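Local coordinates for protein cysteine synthase (Fusobacterium nucleatum subsp. nucleatum strain ATCC 25586, PDB 5XEM) that produces hydrogen sulfide in a pyridoxal phosphate-dependent beta-replacement reaction and probably also makes L-cysteine from O-acetyl-L-serine and hydrogen sulfide, at residues S74-T77 with G78-L81; L122-K125 with A126-E129; T148-N151 with N152-H156; S208-L211 with L212-Y216. One frame throughout, in Å; residues are numbered along the deposited sequence.

Contact 1: S74-T77 with G78-L81. With 85F ((2R)-2-azanyl-3-[(2R)-2-azanyl-3-oxidanyl-3-oxidanylidene-propyl]sulfanyl-propanoic acid), chain C; PLP (pyridoxal-5'-phosphate), chain D.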
loop_
_atom_site.group_PDB
_atom_site.type_symbol
_atom_site.label_atom_id
_atom_site.label_comp_id
_atom_site.label_asym_id
_atom_site.label_seq_id
_atom_site.Cartn_x
_atom_site.Cartn_y
_atom_site.Cartn_z
ATOM N N SER A 74 10.723 12.619 -9.224
ATOM C CA SER A 74 9.341 12.772 -9.725
ATOM C C SER A 74 8.310 12.374 -8.682
ATOM O O SER A 74 7.098 12.569 -8.885
ATOM C CB SER A 74 9.128 11.963 -11.000
ATOM O OG SER A 74 9.311 10.589 -10.755
ATOM N N GLY A 75 8.769 11.771 -7.590
ATOM C CA GLY A 75 7.915 11.459 -6.466
ATOM C C GLY A 75 8.360 10.235 -5.685
ATOM O O GLY A 75 8.589 10.321 -4.482
ATOM N N ASN A 76 8.443 9.092 -6.361
ATOM C CA ASN A 76 8.652 7.832 -5.653
ATOM C C ASN A 76 10.015 7.757 -4.940
ATOM O O ASN A 76 10.097 7.272 -3.817
ATOM C CB ASN A 76 8.465 6.656 -6.578
ATOM C CG ASN A 76 7.013 6.314 -6.765
ATOM O OD1 ASN A 76 6.213 6.478 -5.833
ATOM N ND2 ASN A 76 6.642 5.931 -7.973
ATOM N N THR A 77 11.086 8.203 -5.594
ATOM C CA THR A 77 12.390 8.208 -4.897
ATOM C C THR A 77 12.347 9.102 -3.650
ATOM O O THR A 77 12.885 8.742 -2.597
ATOM C CB THR A 77 13.527 8.561 -5.854
ATOM O OG1 THR A 77 13.557 7.551 -6.875
ATOM C CG2 THR A 77 14.879 8.566 -5.100
ATOM N N GLY A 78 11.647 10.230 -3.759
ATOM C CA GLY A 78 11.402 11.099 -2.628
ATOM C C GLY A 78 10.620 10.463 -1.509
ATOM O O GLY A 78 10.985 10.583 -0.329
ATOM N N ILE A 79 9.562 9.736 -1.866
ATOM C CA ILE A 79 8.776 9.018 -0.849
ATOM C C ILE A 79 9.600 7.949 -0.141
ATOM O O ILE A 79 9.586 7.866 1.066
ATOM C CB ILE A 79 7.513 8.404 -1.461
ATOM C CG1 ILE A 79 6.599 9.526 -1.965
ATOM C CG2 ILE A 79 6.839 7.448 -0.461
ATOM C CD1 ILE A 79 5.537 9.005 -2.931
ATOM N N GLY A 80 10.330 7.129 -0.893
ATOM C CA GLY A 80 11.208 6.139 -0.304
ATOM C C GLY A 80 12.287 6.731 0.604
ATOM O O GLY A 80 12.528 6.242 1.692
ATOM N N LEU A 81 12.939 7.783 0.152
ATOM C CA LEU A 81 13.874 8.532 0.986
ATOM C C LEU A 81 13.211 9.119 2.211
ATOM O O LEU A 81 13.762 9.041 3.297
ATOM C CB LEU A 81 14.558 9.644 0.188
ATOM C CG LEU A 81 15.570 9.193 -0.847
ATOM C CD1 LEU A 81 15.936 10.360 -1.760
ATOM C CD2 LEU A 81 16.808 8.618 -0.154
HETATM N N 85F C . 10.779 7.475 -10.928
HETATM C CA 85F C . 11.886 8.360 -10.511
HETATM C CB 85F C . 12.168 9.420 -11.599
HETATM S SG 85F C . 12.912 8.765 -13.074
HETATM C CD 85F C . 13.261 10.181 -14.140
HETATM C CE 85F C . 12.012 10.995 -14.570
HETATM N NZ2 85F C . 10.953 10.128 -15.103
HETATM C CZ1 85F C . 12.460 11.978 -15.686
HETATM O OH1 85F C . 11.525 12.589 -16.284
HETATM O OH2 85F C . 13.683 12.126 -15.962
HETATM C C 85F C . 11.576 9.043 -9.197
HETATM O OXT 85F C . 10.759 8.482 -8.450
HETATM O O 85F C . 12.198 10.103 -8.934
HETATM N N1 PLP D . 7.564 4.039 -12.684
HETATM C C2 PLP D . 7.447 4.894 -11.656
HETATM C C2A PLP D . 6.097 5.067 -10.960
HETATM C C3 PLP D . 8.558 5.620 -11.189
HETATM O O3 PLP D . 8.419 6.466 -10.137
HETATM C C4 PLP D . 9.796 5.468 -11.807
HETATM C C4A PLP D . 11.021 6.237 -11.339
HETATM C C5 PLP D . 9.882 4.564 -12.874
HETATM C C6 PLP D . 8.747 3.863 -13.278
HETATM C C5A PLP D . 11.173 4.300 -13.618
HETATM O O4P PLP D . 12.100 3.539 -12.764
HETATM P P PLP D . 13.715 3.656 -12.896
HETATM O O1P PLP D . 14.323 2.623 -12.123
HETATM O O2P PLP D . 14.003 5.010 -12.466
HETATM O O3P PLP D . 13.953 3.567 -14.362
#
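The carbonyl O of G75 accepts I79 N at 2.9 Å, almost in line with its C=O bond (161° at the oxygen), while I79 CG1 leans on the same G75 O at 3.3 Å. These residues build the first turn of helix 76-88, the helix of a beta-alpha-beta unit that starts with strand 68-72, and G75 is its N-cap. A phi of 151° at G75, a conformation suited to glycine, turns the chain out of the loop into the helix. N76 O and T77 O then take G80 N and L81 N, extending the helical series. Backbone amides of the loop and first turn bind the ligand: S74 N, before the N-cap, reaches lanthionine O at 2.9 Å and T77 N reaches lanthionine OXT at 2.9 Å. One carboxylate is thus held through both oxygens, and the partial positive charge of the helix end would favour it, as expected of the substrate-carboxylate loop of this family. N76 carries its CG beside its own backbone N (chi1 -81°), which directs the amide to the cofactor; N76 ND2 donates to PLP O3 at 2.9 Å and also meets D298. T77 OG1 is bonded to Q146, while the methyl T77 CG2 lies alongside L81 CD1 at 3.9 Å. N76 OD1, which takes a weak hydrogen bond from R104, lies 3.9 Å from I79 CD1.

Contact 2: L122-K125 with A126-E129. With 85F ((2R)-2-azanyl-3-[(2R)-2-azanyl-3-oxidanyl-3-oxidanylidene-propyl]sulfanyl-propanoic acid), chain C.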
loop_
_atom_site.group_PDB
_atom_site.type_symbol
_atom_site.label_atom_id
_atom_site.label_comp_id
_atom_site.label_asym_id
_atom_site.label_seq_id
_atom_site.Cartn_x
_atom_site.Cartn_y
_atom_site.Cartn_z
ATOM N N LEU A 122 9.627 22.251 -17.513
ATOM C CA LEU A 122 11.086 22.083 -17.617
ATOM C C LEU A 122 11.621 20.689 -17.287
ATOM O O LEU A 122 12.814 20.438 -17.475
ATOM C CB LEU A 122 11.776 23.102 -16.721
ATOM C CG LEU A 122 11.413 24.571 -16.995
ATOM C CD1 LEU A 122 12.047 25.484 -15.955
ATOM C CD2 LEU A 122 11.819 24.958 -18.415
ATOM N N GLY A 123 10.771 19.784 -16.801
ATOM C CA GLY A 123 11.182 18.412 -16.502
ATOM C C GLY A 123 12.152 18.287 -15.322
ATOM O O GLY A 123 12.301 19.229 -14.528
ATOM N N MET A 124 12.806 17.133 -15.212
ATOM C CA MET A 124 13.720 16.866 -14.079
ATOM C C MET A 124 15.010 17.681 -14.142
ATOM O O MET A 124 15.686 17.857 -13.127
ATOM C CB MET A 124 14.071 15.378 -13.993
ATOM C CG MET A 124 12.872 14.483 -13.679
ATOM S SD MET A 124 12.110 14.897 -12.085
ATOM C CE MET A 124 13.561 14.845 -11.089
ATOM N N LYS A 125 15.371 18.165 -15.328
ATOM C CA LYS A 125 16.532 19.055 -15.466
ATOM C C LYS A 125 16.402 20.255 -14.522
ATOM O O LYS A 125 17.379 20.652 -13.880
ATOM C CB LYS A 125 16.651 19.513 -16.925
ATOM C CG LYS A 125 17.674 20.598 -17.213
ATOM C CD LYS A 125 17.668 21.048 -18.684
ATOM C CE LYS A 125 16.388 20.754 -19.476
ATOM N NZ LYS A 125 15.087 21.453 -19.138
ATOM N N ALA A 126 15.210 20.831 -14.445
ATOM C CA ALA A 126 14.936 21.966 -13.571
ATOM C C ALA A 126 15.126 21.594 -12.101
ATOM O O ALA A 126 15.652 22.388 -11.322
ATOM C CB ALA A 126 13.518 22.510 -13.798
ATOM N N CYS A 127 14.682 20.390 -11.734
ATOM C CA CYS A 127 14.869 19.885 -10.371
ATOM C C CYS A 127 16.345 19.781 -9.998
ATOM O O CYS A 127 16.755 20.233 -8.924
ATOM C CB CYS A 127 14.226 18.512 -10.231
ATOM S SG CYS A 127 12.456 18.546 -10.602
ATOM N N LEU A 128 17.131 19.155 -10.880
ATOM C CA LEU A 128 18.568 19.001 -10.648
ATOM C C LEU A 128 19.267 20.366 -10.566
ATOM O O LEU A 128 20.125 20.595 -9.692
ATOM C CB LEU A 128 19.206 18.088 -11.712
ATOM C CG LEU A 128 18.926 16.574 -11.623
ATOM C CD1 LEU A 128 19.439 15.874 -12.865
ATOM C CD2 LEU A 128 19.628 15.963 -10.417
ATOM N N GLU A 129 18.890 21.299 -11.439
ATOM C CA GLU A 129 19.467 22.634 -11.389
ATOM C C GLU A 129 19.140 23.338 -10.060
ATOM O O GLU A 129 19.994 24.021 -9.485
ATOM C CB GLU A 129 18.995 23.475 -12.581
ATOM C CG GLU A 129 19.577 22.999 -13.915
ATOM C CD GLU A 129 18.985 23.731 -15.112
ATOM O OE1 GLU A 129 18.015 24.496 -14.928
ATOM O OE2 GLU A 129 19.485 23.524 -16.240
HETATM N N 85F C . 10.779 7.475 -10.928
HETATM C CA 85F C . 11.886 8.360 -10.511
HETATM C CB 85F C . 12.168 9.420 -11.599
HETATM S SG 85F C . 12.912 8.765 -13.074
HETATM C CD 85F C . 13.261 10.181 -14.140
HETATM C CE 85F C . 12.012 10.995 -14.570
HETATM N NZ2 85F C . 10.953 10.128 -15.103
HETATM C CZ1 85F C . 12.460 11.978 -15.686
HETATM O OH1 85F C . 11.525 12.589 -16.284
HETATM O OH2 85F C . 13.683 12.126 -15.962
HETATM C C 85F C . 11.576 9.043 -9.197
HETATM O OXT 85F C . 10.759 8.482 -8.450
HETATM O O 85F C . 12.198 10.103 -8.934
#
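L122 CB and A126 CB meet at 3.5 Å, closer than carbons normally pack, where the chain enters helix 123-136. A126 is buried there and L122 lies at the exposed rim; M124 and C127 belong to the buried side. M124 doubles back through bends at chi2 (-60°) and chi3 (-52°), which lays M124 CE against C127 CB at 3.8 Å and leaves M124 SD 4.0 Å from C127 SG. Strands 68-72 and 92-97 support both residues, so this side of the helix is packed onto the parallel sheet. Backbone bonds hold the turn: L128 N to M124 O and E129 N to K125 O are sound, whereas A126 N to G123 O is weak at 3.3 Å. The solvent side is looser. K125 and E129 run side by side, and the closest approach of the two side chains is K125 CG to E129 OE2 at 3.6 Å; the opposite charges, K125 NZ and E129 OE2, stay 5.7 Å apart and form no salt bridge. K125 NZ bends back instead to L122 O at 3.0 Å, lying in the carbonyl plane on a lone pair. Toward the active site, M124 contributes its side chain to the pocket wall beside the outer carboxylate of lanthionine. Its backbone N bonds to S228 OG, itself a hydrogen-bonding partner of the ligand: the amide is placed to orient S228, consistent with a second-shell role.

Contact 3: T148-N151 with N152-H156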
loop_
_atom_site.group_PDB
_atom_site.type_symbol
_atom_site.label_atom_id
_atom_site.label_comp_id
_atom_site.label_asym_id
_atom_site.label_seq_id
_atom_site.Cartn_x
_atom_site.Cartn_y
_atom_site.Cartn_z
ATOM N N THR A 148 22.817 9.062 -11.301
ATOM C CA THR A 148 24.243 8.746 -11.474
ATOM C C THR A 148 24.776 7.707 -10.476
ATOM O O THR A 148 25.842 7.131 -10.687
ATOM C CB THR A 148 25.058 10.029 -11.324
ATOM O OG1 THR A 148 24.981 10.499 -9.963
ATOM C CG2 THR A 148 24.494 11.108 -12.250
ATOM N N ASN A 149 24.034 7.458 -9.397
ATOM C CA ASN A 149 24.519 6.609 -8.306
ATOM C C ASN A 149 24.399 5.149 -8.666
ATOM O O ASN A 149 23.293 4.627 -8.836
ATOM C CB ASN A 149 23.731 6.936 -7.033
ATOM C CG ASN A 149 24.355 6.378 -5.760
ATOM O OD1 ASN A 149 24.957 5.313 -5.758
ATOM N ND2 ASN A 149 24.186 7.107 -4.653
ATOM N N VAL A 150 25.533 4.450 -8.771
ATOM C CA VAL A 150 25.465 3.021 -9.131
ATOM C C VAL A 150 24.718 2.170 -8.130
ATOM O O VAL A 150 24.280 1.081 -8.470
ATOM C CB VAL A 150 26.834 2.361 -9.399
ATOM C CG1 VAL A 150 27.526 3.094 -10.541
ATOM C CG2 VAL A 150 27.672 2.323 -8.140
ATOM N N ASN A 151 24.539 2.665 -6.914
ATOM C CA ASN A 151 23.747 1.943 -5.924
ATOM C C ASN A 151 22.256 1.845 -6.270
ATOM O O ASN A 151 21.522 1.057 -5.637
ATOM C CB ASN A 151 23.947 2.518 -4.530
ATOM C CG ASN A 151 25.339 2.251 -3.993
ATOM O OD1 ASN A 151 25.828 1.125 -4.114
ATOM N ND2 ASN A 151 25.998 3.280 -3.466
ATOM N N ASN A 152 21.803 2.652 -7.231
ATOM C CA ASN A 152 20.466 2.459 -7.832
ATOM C C ASN A 152 20.404 1.101 -8.583
ATOM O O ASN A 152 19.786 0.137 -8.090
ATOM C CB ASN A 152 20.105 3.733 -8.645
ATOM C CG ASN A 152 18.908 3.581 -9.540
ATOM O OD1 ASN A 152 18.292 2.508 -9.659
ATOM N ND2 ASN A 152 18.577 4.691 -10.215
ATOM N N PRO A 153 21.096 0.967 -9.726
ATOM C CA PRO A 153 21.038 -0.353 -10.380
ATOM C C PRO A 153 21.575 -1.508 -9.525
ATOM O O PRO A 153 21.051 -2.633 -9.600
ATOM C CB PRO A 153 21.864 -0.174 -11.666
ATOM C CG PRO A 153 22.631 1.073 -11.475
ATOM C CD PRO A 153 21.859 1.947 -10.512
ATOM N N LYS A 154 22.590 -1.263 -8.694
ATOM C CA LYS A 154 23.093 -2.374 -7.849
ATOM C C LYS A 154 22.063 -2.923 -6.839
ATOM O O LYS A 154 22.090 -4.096 -6.529
ATOM C CB LYS A 154 24.370 -2.002 -7.107
ATOM C CG LYS A 154 25.550 -1.851 -8.053
ATOM C CD LYS A 154 26.851 -1.406 -7.382
ATOM C CE LYS A 154 27.284 -2.392 -6.321
ATOM N NZ LYS A 154 26.390 -2.196 -5.152
ATOM N N ALA A 155 21.163 -2.082 -6.334
ATOM C CA ALA A 155 20.117 -2.538 -5.426
ATOM C C ALA A 155 19.260 -3.608 -6.110
ATOM O O ALA A 155 18.994 -4.661 -5.532
ATOM C CB ALA A 155 19.253 -1.350 -4.955
ATOM N N HIS A 156 18.926 -3.369 -7.377
ATOM C CA HIS A 156 18.079 -4.278 -8.171
ATOM C C HIS A 156 18.862 -5.491 -8.642
ATOM O O HIS A 156 18.327 -6.595 -8.732
ATOM C CB HIS A 156 17.512 -3.538 -9.368
ATOM C CG HIS A 156 16.571 -2.395 -8.979
ATOM N ND1 HIS A 156 15.366 -2.613 -8.411
ATOM C CD2 HIS A 156 16.721 -1.021 -9.078
ATOM C CE1 HIS A 156 14.764 -1.415 -8.161
ATOM N NE2 HIS A 156 15.588 -0.439 -8.601
HETATM O O HOH W 1 28.073 -0.102 -3.458
#
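N152 N donates to N149 O at 2.9 Å, arriving 45° out of the carbonyl plane rather than on a lone pair, as the chain turns into helix 151-167. N149 also caps this start with its side chain: N149 OD1 accepts N151 N at 2.9 Å, an Asx turn, while its ND2 is held by P144 O. The side chain of N152 itself leads away from the turn, its ND2 shared between Q146 O and T181 OG1. Next comes P153, which has no amide hydrogen to give; its ring carbon CD instead packs over V150 O at 3.3 Å, a fitting role for proline within the first turn of a helix. K154 N resumes the bonding with V150 O at 2.9 Å. The aliphatic part of K154 runs alongside V150, K154 CD to V150 CG2 being 3.9 Å, and then bends at chi3 (60°) and chi4 (-75°), which swings its amine toward N151. K154 NZ and N151 OD1 remain 3.5 Å apart and are joined by a water that donates to N151 OD1 at 2.6 Å and accepts from K154 NZ; E158 adds a long, weak ion pair. A155 N closes on N151 O at 3.2 Å from well above the carbonyl plane. At H156, the ring presents its edge to N152 OD1, and its ND1 is bonded to T160. The chemistry divides the turn in two: a lysine amine linked to N151 through one water, and a buried amide, N152, bonded to T181 of the cofactor site and so consistent with a second-shell role.

Contact 4: S208-L211 with L212-Y216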
loop_
_atom_site.group_PDB
_atom_site.type_symbol
_atom_site.label_atom_id
_atom_site.label_comp_id
_atom_site.label_asym_id
_atom_site.label_seq_id
_atom_site.Cartn_x
_atom_site.Cartn_y
_atom_site.Cartn_z
ATOM N N SER A 208 5.308 9.078 -26.470
ATOM C CA SER A 208 5.398 10.517 -26.772
ATOM C C SER A 208 6.649 11.203 -26.175
ATOM O O SER A 208 6.805 12.425 -26.256
ATOM C CB SER A 208 4.125 11.245 -26.341
ATOM O OG SER A 208 3.782 10.890 -25.042
ATOM N N SER A 209 7.530 10.421 -25.577
ATOM C CA SER A 209 8.859 10.907 -25.248
ATOM C C SER A 209 9.905 9.848 -25.540
ATOM O O SER A 209 10.595 9.357 -24.634
ATOM C CB SER A 209 8.940 11.372 -23.806
ATOM O OG SER A 209 10.098 12.188 -23.649
ATOM N N PRO A 210 10.098 9.560 -26.831
ATOM C CA PRO A 210 10.843 8.415 -27.285
ATOM C C PRO A 210 12.330 8.708 -27.441
ATOM O O PRO A 210 12.890 8.578 -28.557
ATOM C CB PRO A 210 10.181 8.135 -28.608
ATOM C CG PRO A 210 9.944 9.491 -29.155
ATOM C CD PRO A 210 9.552 10.315 -27.978
ATOM N N LEU A 211 12.979 9.025 -26.324
ATOM C CA LEU A 211 14.377 9.424 -26.356
ATOM C C LEU A 211 15.282 8.311 -26.879
ATOM O O LEU A 211 16.151 8.572 -27.735
ATOM C CB LEU A 211 14.871 9.925 -24.984
ATOM C CG LEU A 211 16.329 10.374 -24.919
ATOM C CD1 LEU A 211 16.603 11.430 -25.977
ATOM C CD2 LEU A 211 16.698 10.895 -23.521
ATOM N N LEU A 212 15.111 7.113 -26.344
ATOM C CA LEU A 212 15.977 5.980 -26.680
ATOM C C LEU A 212 15.721 5.491 -28.093
ATOM O O LEU A 212 16.669 5.057 -28.795
ATOM C CB LEU A 212 15.762 4.809 -25.707
ATOM C CG LEU A 212 16.014 5.087 -24.206
ATOM C CD1 LEU A 212 15.769 3.829 -23.376
ATOM C CD2 LEU A 212 17.424 5.598 -23.992
ATOM N N SER A 213 14.465 5.530 -28.524
ATOM C CA SER A 213 14.077 4.886 -29.777
ATOM C C SER A 213 14.125 5.862 -30.943
ATOM O O SER A 213 14.398 5.446 -32.054
ATOM C CB SER A 213 12.701 4.210 -29.678
ATOM O OG SER A 213 11.668 5.125 -29.337
ATOM N N LYS A 214 13.878 7.146 -30.690
ATOM C CA LYS A 214 13.884 8.160 -31.763
ATOM C C LYS A 214 14.719 9.389 -31.536
ATOM O O LYS A 214 14.809 10.221 -32.433
ATOM C CB LYS A 214 12.458 8.586 -32.105
ATOM C CG LYS A 214 11.562 7.435 -32.540
ATOM C CD LYS A 214 10.203 7.943 -32.982
ATOM C CE LYS A 214 9.359 6.858 -33.632
ATOM N NZ LYS A 214 8.427 7.506 -34.603
ATOM N N GLY A 215 15.304 9.551 -30.350
ATOM C CA GLY A 215 16.291 10.589 -30.108
ATOM C C GLY A 215 15.687 11.956 -29.817
ATOM O O GLY A 215 16.365 12.974 -29.987
ATOM N N TYR A 216 14.423 12.003 -29.375
ATOM C CA TYR A 216 13.824 13.276 -28.953
ATOM C C TYR A 216 12.903 13.046 -27.799
ATOM O O TYR A 216 12.466 11.917 -27.565
ATOM C CB TYR A 216 13.037 13.982 -30.090
ATOM C CG TYR A 216 11.759 13.286 -30.575
ATOM C CD1 TYR A 216 10.561 13.410 -29.892
ATOM C CD2 TYR A 216 11.751 12.536 -31.771
ATOM C CE1 TYR A 216 9.395 12.807 -30.360
ATOM C CE2 TYR A 216 10.595 11.922 -32.226
ATOM C CZ TYR A 216 9.420 12.058 -31.517
ATOM O OH TYR A 216 8.247 11.433 -31.956
#
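P210 lies over one face of the Y216 ring, the two side chains meeting at a slant. The geometry is that of a CH-pi contact: P210 CG sits 3.8 Å from the centroid of the Y216 ring, 23° off its normal, and P210 CD approaches Y216 CE1 at 3.5 Å. The chi1 of Y216, 67°, wedges CG between its backbone N and carbonyl carbon, folding the ring back over the proline. Elsewhere on the proline ring, S213 OG comes to 3.4 Å from P210 CB, its hydroxyl being bonded to E205; K214 CB passes the same P210 CG at 4.0 Å. The backbone beneath is a single-turn helix, 211-214, that follows strand 200-206 and has P210 as N-cap; P210 is also the centre of an inverse gamma turn, whose L211 N to S209 O bond is weak. P210 O accepts K214 N at 2.8 Å and, weakly, G215 N. G215, with its positive phi of 82°, ends the helix, and its N gives a second weak bond to L211 O. L211 CD1 rests against the backbone at G215 C (4.0 Å), next to Y216 N, while L212 N is bonded to E205 OE1.

Contacts 1 and 2 form adjoining walls of the lanthionine pocket: their centres are 15 Å apart, yet S74 N packs against M124 SD at 3.9 Å, and both touch the ligand, one at the carboxylate beside the Schiff base and the other at the far carboxylate. Contact 3 stands further back, its nearest atoms about 7 Å from those of contact 1 and of contact 2; the N152 side chain is about 5 Å from the cofactor and reaches it through T181. Contact 4 is the most peripheral, about 13 Å from contact 1 by nearest atoms, though its S209 side chain is still near the lanthionine pocket. All four follow in series along the chain.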